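Side-chain contacts in NanU sialic acid binding protein (Bacteroides fragilis, PDB 4L7T), which binds sialic acid with high affinity as a SusD-family protein of the outer membrane, probably working together with NanO: residues G478-Y481 and V482-R485; G437-Y440 and T441-Y445; G468-W471 and Y472-L476. All coordinates share one frame; numbering follows the deposited sequence.

Interaction 1 (G478-Y481 and V482-R485); sequences GADY and VTKR. With NA (sodium ion), chain F; ACT (acetate ion), chain B.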
loop_
_atom_site.group_PDB
_atom_site.type_symbol
_atom_site.label_atom_id
_atom_site.label_comp_id
_atom_site.label_asym_id
_atom_site.label_seq_id
_atom_site.Cartn_x
_atom_site.Cartn_y
_atom_site.Cartn_z
ATOM N N GLY A 478 8.054 15.586 -3.420
ATOM C CA GLY A 478 7.891 16.917 -2.785
ATOM C C GLY A 478 6.617 17.650 -3.192
ATOM O O GLY A 478 5.823 17.209 -4.049
ATOM N N ALA A 479 6.414 18.762 -2.497
ATOM C CA ALA A 479 5.163 19.502 -2.563
ATOM C C ALA A 479 4.827 19.876 -4.002
ATOM O O ALA A 479 3.644 19.812 -4.382
ATOM C CB ALA A 479 5.232 20.767 -1.650
ATOM N N ASP A 480 5.820 20.224 -4.845
ATOM C CA ASP A 480 5.544 20.616 -6.204
ATOM C C ASP A 480 5.030 19.456 -7.060
ATOM O O ASP A 480 4.229 19.634 -7.975
ATOM C CB ASP A 480 6.797 21.202 -6.887
ATOM C CG ASP A 480 7.089 22.660 -6.445
ATOM O OD1 ASP A 480 6.217 23.281 -5.775
ATOM O OD2 ASP A 480 8.172 23.220 -6.820
ATOM N N TYR A 481 5.545 18.248 -6.763
ATOM C CA TYR A 481 4.982 17.110 -7.480
ATOM C C TYR A 481 3.506 16.828 -7.043
ATOM O O TYR A 481 2.648 16.478 -7.859
ATOM C CB TYR A 481 5.795 15.814 -7.210
ATOM C CG TYR A 481 7.153 15.828 -7.783
ATOM C CD1 TYR A 481 7.405 15.230 -9.042
ATOM C CD2 TYR A 481 8.181 16.476 -7.101
ATOM C CE1 TYR A 481 8.715 15.260 -9.595
ATOM C CE2 TYR A 481 9.456 16.529 -7.660
ATOM C CZ TYR A 481 9.701 15.919 -8.880
ATOM O OH TYR A 481 10.997 15.914 -9.424
ATOM N N VAL A 482 3.245 16.978 -5.755
ATOM C CA VAL A 482 1.886 16.779 -5.189
ATOM C C VAL A 482 0.925 17.833 -5.772
ATOM O O VAL A 482 -0.138 17.453 -6.289
ATOM C CB VAL A 482 1.882 16.907 -3.649
ATOM C CG1 VAL A 482 0.406 16.887 -3.059
ATOM C CG2 VAL A 482 2.692 15.776 -2.973
ATOM N N THR A 483 1.276 19.130 -5.703
ATOM C CA THR A 483 0.318 20.168 -6.132
ATOM C C THR A 483 0.143 20.165 -7.659
ATOM O O THR A 483 -0.912 20.556 -8.160
ATOM C CB THR A 483 0.770 21.576 -5.578
ATOM O OG1 THR A 483 2.044 21.870 -6.126
ATOM C CG2 THR A 483 0.808 21.544 -4.071
ATOM N N LYS A 484 1.129 19.710 -8.431
ATOM C CA LYS A 484 0.966 19.598 -9.865
ATOM C C LYS A 484 -0.094 18.632 -10.276
ATOM O O LYS A 484 -0.905 18.932 -11.164
ATOM C CB LYS A 484 2.300 19.235 -10.526
ATOM C CG LYS A 484 2.174 19.064 -11.950
ATOM C CD LYS A 484 2.086 20.433 -12.700
ATOM C CE LYS A 484 2.152 20.181 -14.229
ATOM N NZ LYS A 484 1.650 21.318 -15.056
ATOM N N ARG A 485 -0.128 17.464 -9.600
ATOM C CA ARG A 485 -1.006 16.404 -10.062
ATOM C C ARG A 485 -2.216 16.161 -9.177
ATOM O O ARG A 485 -3.081 15.323 -9.514
ATOM C CB ARG A 485 -0.216 15.110 -10.331
ATOM C CG ARG A 485 0.635 15.233 -11.620
ATOM C CD ARG A 485 1.129 13.884 -12.086
ATOM N NE ARG A 485 1.773 13.924 -13.403
ATOM C CZ ARG A 485 3.081 13.735 -13.622
ATOM N NH1 ARG A 485 3.912 13.562 -12.601
ATOM N NH2 ARG A 485 3.516 13.676 -14.875
HETATM NA NA NA F . -3.071 21.191 -7.839
HETATM C C ACT B . 9.738 19.676 -1.225
HETATM O O ACT B . 10.213 18.502 -1.017
HETATM O OXT ACT B . 8.548 19.960 -0.828
HETATM C CH3 ACT B . 10.590 20.668 -1.956
HETATM O O HOH W 1 3.811 23.411 -4.267
HETATM O O HOH W 2 3.721 15.149 -10.215
HETATM O O HOH W 3 -3.509 20.192 -9.845
HETATM O O HOH W 4 -3.185 21.936 -5.869
HETATM O O HOH W 5 -5.376 21.856 -8.071
#
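Thr483 packs back on Ala479 across one turn of the short helix 479-485. Backbone bonds form the frame. Val482 N donates to Gly478 O at 3.1 Å, and Thr483 N donates to Ala479 O at 2.8 Å. Lys484 N is bonded to Asp480 O in the same pattern. The last bond, from Arg485 N to Tyr481 O, is weak. Gly478 is the N-cap of this helix and also the first residue to leave the preceding one. Its phi is positive (135°), where the first helix ends and the next begins.

Side-chain polar contacts run largely through water. With chi1 at 61°, Thr483 OG1 falls between its backbone N and carbonyl carbon and points back down the helix. It lies 3.1 Å from Ala479 O, but its proton may go elsewhere. Water 1 donates to Asp480 OD1 at 2.8 Å and also bonds Thr483 OG1. Water 2 links Tyr481 O to Arg485 NH1, the latter bond being weak.

Van der Waals contact within the segment is slight: the Val482 CG2 methyl rests 3.6 Å from Gly478 O. The same oxygen lies in plane at the edge of the Tyr481 ring.

Two ions meet the backbone. At the start, Ala479 N donates to OXT of an acetate, probably from the crystallisation liquor, at 3.0 Å and 174°. The anion thus meets the N-terminal end of the helix, where the helix dipole would favour a negative charge. Farther along, Thr483 O binds the sodium ion at 2.3 Å. Three waters and Thr486 O complete the site, and water 3 of these also donates to Lys484 O.

Val482 faces helix 470-477, against Trp471, Leu474 and Arg475. Tyr481 lies on Leu453 and Leu457 of helix 452-463, and Arg485 makes a salt bridge with Glu454 of that same helix.

Interaction 2 (G437-Y440 and T441-Y445); sequences GDFY and TDNKY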
loop_
_atom_site.group_PDB
_atom_site.type_symbol
_atom_site.label_atom_id
_atom_site.label_comp_id
_atom_site.label_asym_id
_atom_site.label_seq_id
_atom_site.Cartn_x
_atom_site.Cartn_y
_atom_site.Cartn_z
ATOM N N GLY A 437 7.073 10.894 -26.146
ATOM C CA GLY A 437 6.395 11.331 -27.365
ATOM C C GLY A 437 4.922 11.627 -27.202
ATOM O O GLY A 437 4.477 12.097 -26.131
ATOM N N ASP A 438 4.168 11.365 -28.270
ATOM C CA ASP A 438 2.805 11.870 -28.402
ATOM C C ASP A 438 1.821 11.340 -27.361
ATOM O O ASP A 438 0.853 12.027 -27.009
ATOM C CB ASP A 438 2.252 11.452 -29.776
ATOM C CG ASP A 438 2.799 12.289 -30.928
ATOM O OD1 ASP A 438 3.554 13.272 -30.712
ATOM O OD2 ASP A 438 2.426 11.936 -32.074
ATOM N N PHE A 439 2.040 10.110 -26.906
ATOM C CA PHE A 439 1.192 9.506 -25.877
ATOM C C PHE A 439 1.065 10.422 -24.642
ATOM O O PHE A 439 0.045 10.321 -23.908
ATOM C CB PHE A 439 1.735 8.087 -25.474
ATOM C CG PHE A 439 0.886 7.379 -24.459
ATOM C CD1 PHE A 439 -0.167 6.532 -24.817
ATOM C CD2 PHE A 439 1.146 7.581 -23.091
ATOM C CE1 PHE A 439 -0.958 5.930 -23.827
ATOM C CE2 PHE A 439 0.375 6.958 -22.115
ATOM C CZ PHE A 439 -0.625 6.107 -22.466
ATOM N N TYR A 440 2.060 11.271 -24.420
ATOM C CA TYR A 440 2.168 12.115 -23.206
ATOM C C TYR A 440 1.582 13.521 -23.383
ATOM O O TYR A 440 1.519 14.284 -22.428
ATOM C CB TYR A 440 3.598 12.180 -22.581
ATOM C CG TYR A 440 4.002 10.765 -22.257
ATOM C CD1 TYR A 440 3.397 10.091 -21.188
ATOM C CD2 TYR A 440 4.837 10.003 -23.117
ATOM C CE1 TYR A 440 3.663 8.701 -20.939
ATOM C CE2 TYR A 440 5.076 8.630 -22.878
ATOM C CZ TYR A 440 4.508 8.004 -21.751
ATOM O OH TYR A 440 4.742 6.652 -21.495
ATOM N N THR A 441 1.224 13.903 -24.610
ATOM C CA THR A 441 1.082 15.373 -24.811
ATOM C C THR A 441 -0.029 16.049 -24.018
ATOM O O THR A 441 0.173 17.171 -23.491
ATOM C CB THR A 441 0.961 15.740 -26.260
ATOM O OG1 THR A 441 0.011 14.848 -26.814
ATOM C CG2 THR A 441 2.259 15.552 -26.940
ATOM N N ASP A 442 -1.187 15.434 -23.930
ATOM C CA ASP A 442 -2.241 16.069 -23.091
ATOM C C ASP A 442 -2.530 15.093 -21.956
ATOM O O ASP A 442 -3.665 14.722 -21.735
ATOM C CB ASP A 442 -3.513 16.364 -23.964
ATOM C CG ASP A 442 -4.799 16.684 -23.139
ATOM O OD1 ASP A 442 -4.769 17.592 -22.264
ATOM O OD2 ASP A 442 -5.860 16.011 -23.381
ATOM N N ASN A 443 -1.478 14.638 -21.270
ATOM C CA ASN A 443 -1.660 13.500 -20.311
ATOM C C ASN A 443 -1.274 13.988 -18.953
ATOM O O ASN A 443 -0.113 14.215 -18.707
ATOM C CB ASN A 443 -0.787 12.293 -20.744
ATOM C CG ASN A 443 -1.037 11.052 -19.897
ATOM O OD1 ASN A 443 -1.365 11.188 -18.714
ATOM N ND2 ASN A 443 -0.995 9.854 -20.511
ATOM N N LYS A 444 -2.250 14.305 -18.095
ATOM C CA LYS A 444 -1.891 14.937 -16.803
ATOM C C LYS A 444 -1.308 13.942 -15.791
ATOM O O LYS A 444 -0.830 14.413 -14.738
ATOM C CB LYS A 444 -3.091 15.571 -16.109
ATOM C CG LYS A 444 -4.141 14.564 -15.675
ATOM C CD LYS A 444 -5.441 15.252 -15.182
ATOM C CE LYS A 444 -5.960 14.595 -13.929
ATOM N NZ LYS A 444 -5.193 14.949 -12.655
ATOM N N TYR A 445 -1.350 12.648 -16.134
ATOM C CA TYR A 445 -1.034 11.589 -15.146
ATOM C C TYR A 445 0.444 11.201 -15.141
ATOM O O TYR A 445 0.973 10.656 -14.151
ATOM C CB TYR A 445 -1.887 10.347 -15.408
ATOM C CG TYR A 445 -3.361 10.609 -15.338
ATOM C CD1 TYR A 445 -3.997 10.738 -14.092
ATOM C CD2 TYR A 445 -4.109 10.662 -16.513
ATOM C CE1 TYR A 445 -5.346 10.980 -14.029
ATOM C CE2 TYR A 445 -5.501 10.920 -16.489
ATOM C CZ TYR A 445 -6.097 11.056 -15.223
ATOM O OH TYR A 445 -7.440 11.328 -15.123
HETATM O O HOH W 6 -2.317 9.574 -23.576
#
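Thr441 folds back on Asp438 where a short 3-10 turn ending at Tyr440 is followed by an Asx turn at Asn443. Together they shape the loop between helices 427-430 and 452-463.

Hydrogen bonds hold the first bend. Asp438 O accepts twice from Thr441. The backbone N donates at 3.1 Å and 173°, from well above the carbonyl plane. Thr441 OG1 donates at 3.0 Å and lies much closer to that plane. The double grip fixes the threonine side chain against the turn, and its CG2 also faces Asp438. Farther along, Asn443 N makes only a weak bond to Tyr440 O. Asn443 OD1 accepts from Tyr445 N at 3.0 Å, in the carbonyl plane. This is the bond that defines the Asx turn.

The aromatic contacts involve Phe439, Tyr440 and the Asn443 amide. Phe439 CD2 sits over one face of the Tyr440 ring, toward its rim. The Asn443 amide then approaches both rings obliquely. Its plane is turned 49° from the Phe439 ring, and ND2 comes 3.6 Å from Phe439 CE2. CG stands opposite the backbone N about CA-CB (chi1 -174°), which carries the amide back to this place. There ND2 also donates to Lys331 O, so the amide is held at both ends.

Tyr440 is buried, and its OH is bonded to Asp435 and to Arg462 of helix 452-463. Water 6 lies unusually close to Phe439 O and receives a weak bond from Asn443 ND2. Its oxygen sits 3.7 Å above the Phe439 ring, over the centre.

Interaction 3 (G468-W471 and Y472-L476); sequences GKRW and YDLRL. With EDO (1,2-ethanediol), chain D.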
loop_
_atom_site.group_PDB
_atom_site.type_symbol
_atom_site.label_atom_id
_atom_site.label_comp_id
_atom_site.label_asym_id
_atom_site.label_seq_id
_atom_site.Cartn_x
_atom_site.Cartn_y
_atom_site.Cartn_z
ATOM N N GLY A 468 -1.907 1.358 -2.798
ATOM C CA GLY A 468 -1.585 2.315 -1.719
ATOM C C GLY A 468 -0.238 2.962 -1.792
ATOM O O GLY A 468 0.341 3.263 -0.768
ATOM N N LYS A 469 0.165 3.276 -3.002
ATOM C CA LYS A 469 1.484 3.882 -3.232
ATOM C C LYS A 469 1.449 5.340 -3.784
ATOM O O LYS A 469 2.349 6.115 -3.418
ATOM C CB LYS A 469 2.313 3.093 -4.276
ATOM C CG LYS A 469 2.539 1.598 -3.904
ATOM C CD LYS A 469 3.080 1.491 -2.529
ATOM C CE LYS A 469 3.310 -0.016 -2.166
ATOM N NZ LYS A 469 3.677 -0.325 -0.676
ATOM N N ARG A 470 0.511 5.680 -4.651
ATOM C CA ARG A 470 0.624 6.902 -5.539
ATOM C C ARG A 470 0.808 8.183 -4.677
ATOM O O ARG A 470 1.615 9.053 -5.044
ATOM C CB ARG A 470 -0.596 6.969 -6.451
ATOM C CG ARG A 470 -0.596 8.224 -7.402
ATOM C CD ARG A 470 0.606 8.345 -8.299
ATOM N NE ARG A 470 0.264 9.367 -9.301
ATOM C CZ ARG A 470 1.062 9.626 -10.359
ATOM N NH1 ARG A 470 2.241 8.991 -10.505
ATOM N NH2 ARG A 470 0.629 10.519 -11.265
ATOM N N TRP A 471 -0.067 8.370 -3.682
ATOM C CA TRP A 471 0.027 9.572 -2.829
ATOM C C TRP A 471 1.362 9.644 -2.137
ATOM O O TRP A 471 2.072 10.717 -2.175
ATOM C CB TRP A 471 -1.153 9.656 -1.881
ATOM C CG TRP A 471 -1.029 10.698 -0.817
ATOM C CD1 TRP A 471 -0.649 10.499 0.486
ATOM C CD2 TRP A 471 -1.317 12.110 -0.948
ATOM N NE1 TRP A 471 -0.656 11.728 1.202
ATOM C CE2 TRP A 471 -1.025 12.717 0.326
ATOM C CE3 TRP A 471 -1.744 12.929 -2.037
ATOM C CZ2 TRP A 471 -1.196 14.092 0.569
ATOM C CZ3 TRP A 471 -1.874 14.322 -1.793
ATOM C CH2 TRP A 471 -1.592 14.870 -0.519
ATOM N N TYR A 472 1.811 8.513 -1.574
ATOM C CA TYR A 472 3.122 8.577 -0.909
ATOM C C TYR A 472 4.304 8.761 -1.934
ATOM O O TYR A 472 5.323 9.357 -1.502
ATOM C CB TYR A 472 3.333 7.270 -0.129
ATOM C CG TYR A 472 2.625 7.166 1.189
ATOM C CD1 TYR A 472 2.477 8.261 2.024
ATOM C CD2 TYR A 472 2.141 5.894 1.616
ATOM C CE1 TYR A 472 1.919 8.079 3.313
ATOM C CE2 TYR A 472 1.572 5.705 2.907
ATOM C CZ TYR A 472 1.526 6.817 3.744
ATOM O OH TYR A 472 1.000 6.666 4.993
ATOM N N ASP A 473 4.149 8.315 -3.181
ATOM C CA ASP A 473 5.224 8.451 -4.206
ATOM C C ASP A 473 5.370 9.959 -4.562
ATOM O O ASP A 473 6.504 10.474 -4.595
ATOM C CB ASP A 473 4.920 7.677 -5.443
ATOM C CG ASP A 473 5.071 6.118 -5.245
ATOM O OD1 ASP A 473 5.625 5.657 -4.227
ATOM O OD2 ASP A 473 4.646 5.390 -6.152
ATOM N N LEU A 474 4.238 10.630 -4.732
ATOM C CA LEU A 474 4.271 12.087 -4.981
ATOM C C LEU A 474 4.799 12.795 -3.778
ATOM O O LEU A 474 5.643 13.674 -3.949
ATOM C CB LEU A 474 2.889 12.663 -5.376
ATOM C CG LEU A 474 2.346 12.052 -6.670
ATOM C CD1 LEU A 474 0.925 12.505 -6.959
ATOM C CD2 LEU A 474 3.188 12.487 -7.905
ATOM N N ARG A 475 4.321 12.445 -2.596
ATOM C CA ARG A 475 4.766 13.135 -1.370
ATOM C C ARG A 475 6.262 12.998 -1.157
ATOM O O ARG A 475 6.896 13.939 -0.689
ATOM C CB ARG A 475 4.083 12.563 -0.100
ATOM C CG ARG A 475 2.638 13.041 0.015
ATOM C CD ARG A 475 2.464 14.345 0.848
ATOM N NE ARG A 475 2.765 14.137 2.246
ATOM C CZ ARG A 475 3.706 14.692 2.983
ATOM N NH1 ARG A 475 4.597 15.532 2.472
ATOM N NH2 ARG A 475 3.792 14.350 4.251
ATOM N N LEU A 476 6.833 11.822 -1.440
ATOM C CA LEU A 476 8.278 11.682 -1.204
ATOM C C LEU A 476 9.035 12.721 -2.084
ATOM O O LEU A 476 10.005 13.347 -1.669
ATOM C CB LEU A 476 8.712 10.221 -1.536
ATOM C CG LEU A 476 10.233 10.075 -1.761
ATOM C CD1 LEU A 476 10.879 10.154 -0.424
ATOM C CD2 LEU A 476 10.475 8.681 -2.434
HETATM C C1 EDO D . -0.058 4.015 -8.125
HETATM O O1 EDO D . -0.837 3.811 -9.392
HETATM C C2 EDO D . 1.460 3.899 -7.814
HETATM O O2 EDO D . 2.440 5.000 -7.570
HETATM O O HOH W 7 3.644 7.093 -8.983
HETATM O O HOH W 8 0.517 13.005 3.644
#
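Trp471 holds its CG on the far side of CB from the backbone N (chi1 170°), which lays the indole along the turn that carries Arg475. Arg475 bends at chi2 (-92°) and again at chi3, which folds its chain over that indole. The two side chains meet in a CH-pi contact. Arg475 CG stands 3.9 Å from the centroid of the five-membered ring, 20° off the normal. Arg475 CD follows just beyond the CE2-CZ2 side of the indole, 3.7 Å from Trp471 CZ2. Their polar ends then share one water. Water 8 accepts from Trp471 NE1 at 3.0 Å, in the plane of the indole, and from Arg475 NE at 2.9 Å.

Backbone bonds of the helix's first turn run alongside. Arg475 N donates to Trp471 O at 2.9 Å, and Leu474 N and Asp473 N make the matching bonds to Arg470 O and Lys469 O. Asp473 N has a weak second bond to Arg470 O.

A second pair lies one position back. Leu474 CG and CD2 lie over one face of the Arg470 guanidinium, CG off toward its rim; CD1 comes 4.0 Å from Arg470 NE. Water 7 lies at the edge of this group and accepts from Arg470 NH1 at 2.8 Å. It also bonds O2 of an ethanediol, probably from the crystallisation liquor. That O2 donates to Asp473 OD2 at 2.7 Å.

The contact is buried, yet it is rich in charge. Arg470 has a salt bridge to Asp63, Asp473 one to Arg460 of helix 452-463, and Arg475 NH2 donates to Arg144 O. Arg475 packs with its aliphatic CG and CD, Arg470 with a guanidinium face; both find N-H partners in other elements. Such pairing would probably keep Asp473 ionised inside the protein.

Interaction 3 is buried nearer the centre of the protein, interaction 1 lies at the surface, and interaction 2 is a partly buried loop. Interactions 1 and 3 occupy successive helices that pack against each other through a valine. Interaction 2 joins both by its tail: Lys444 O receives Arg485 NE, and Tyr445 O receives Arg470 NH2. The chemistry follows the setting. In the core, arginines pack on indole and leucine and find charged or carbonyl partners. At the surface, a sodium ion and an acetate meet backbone atoms, and waters bridge side chains. In the loop, side-chain bonds to the main chain reinforce the turns. Helix 452-463 touches all three.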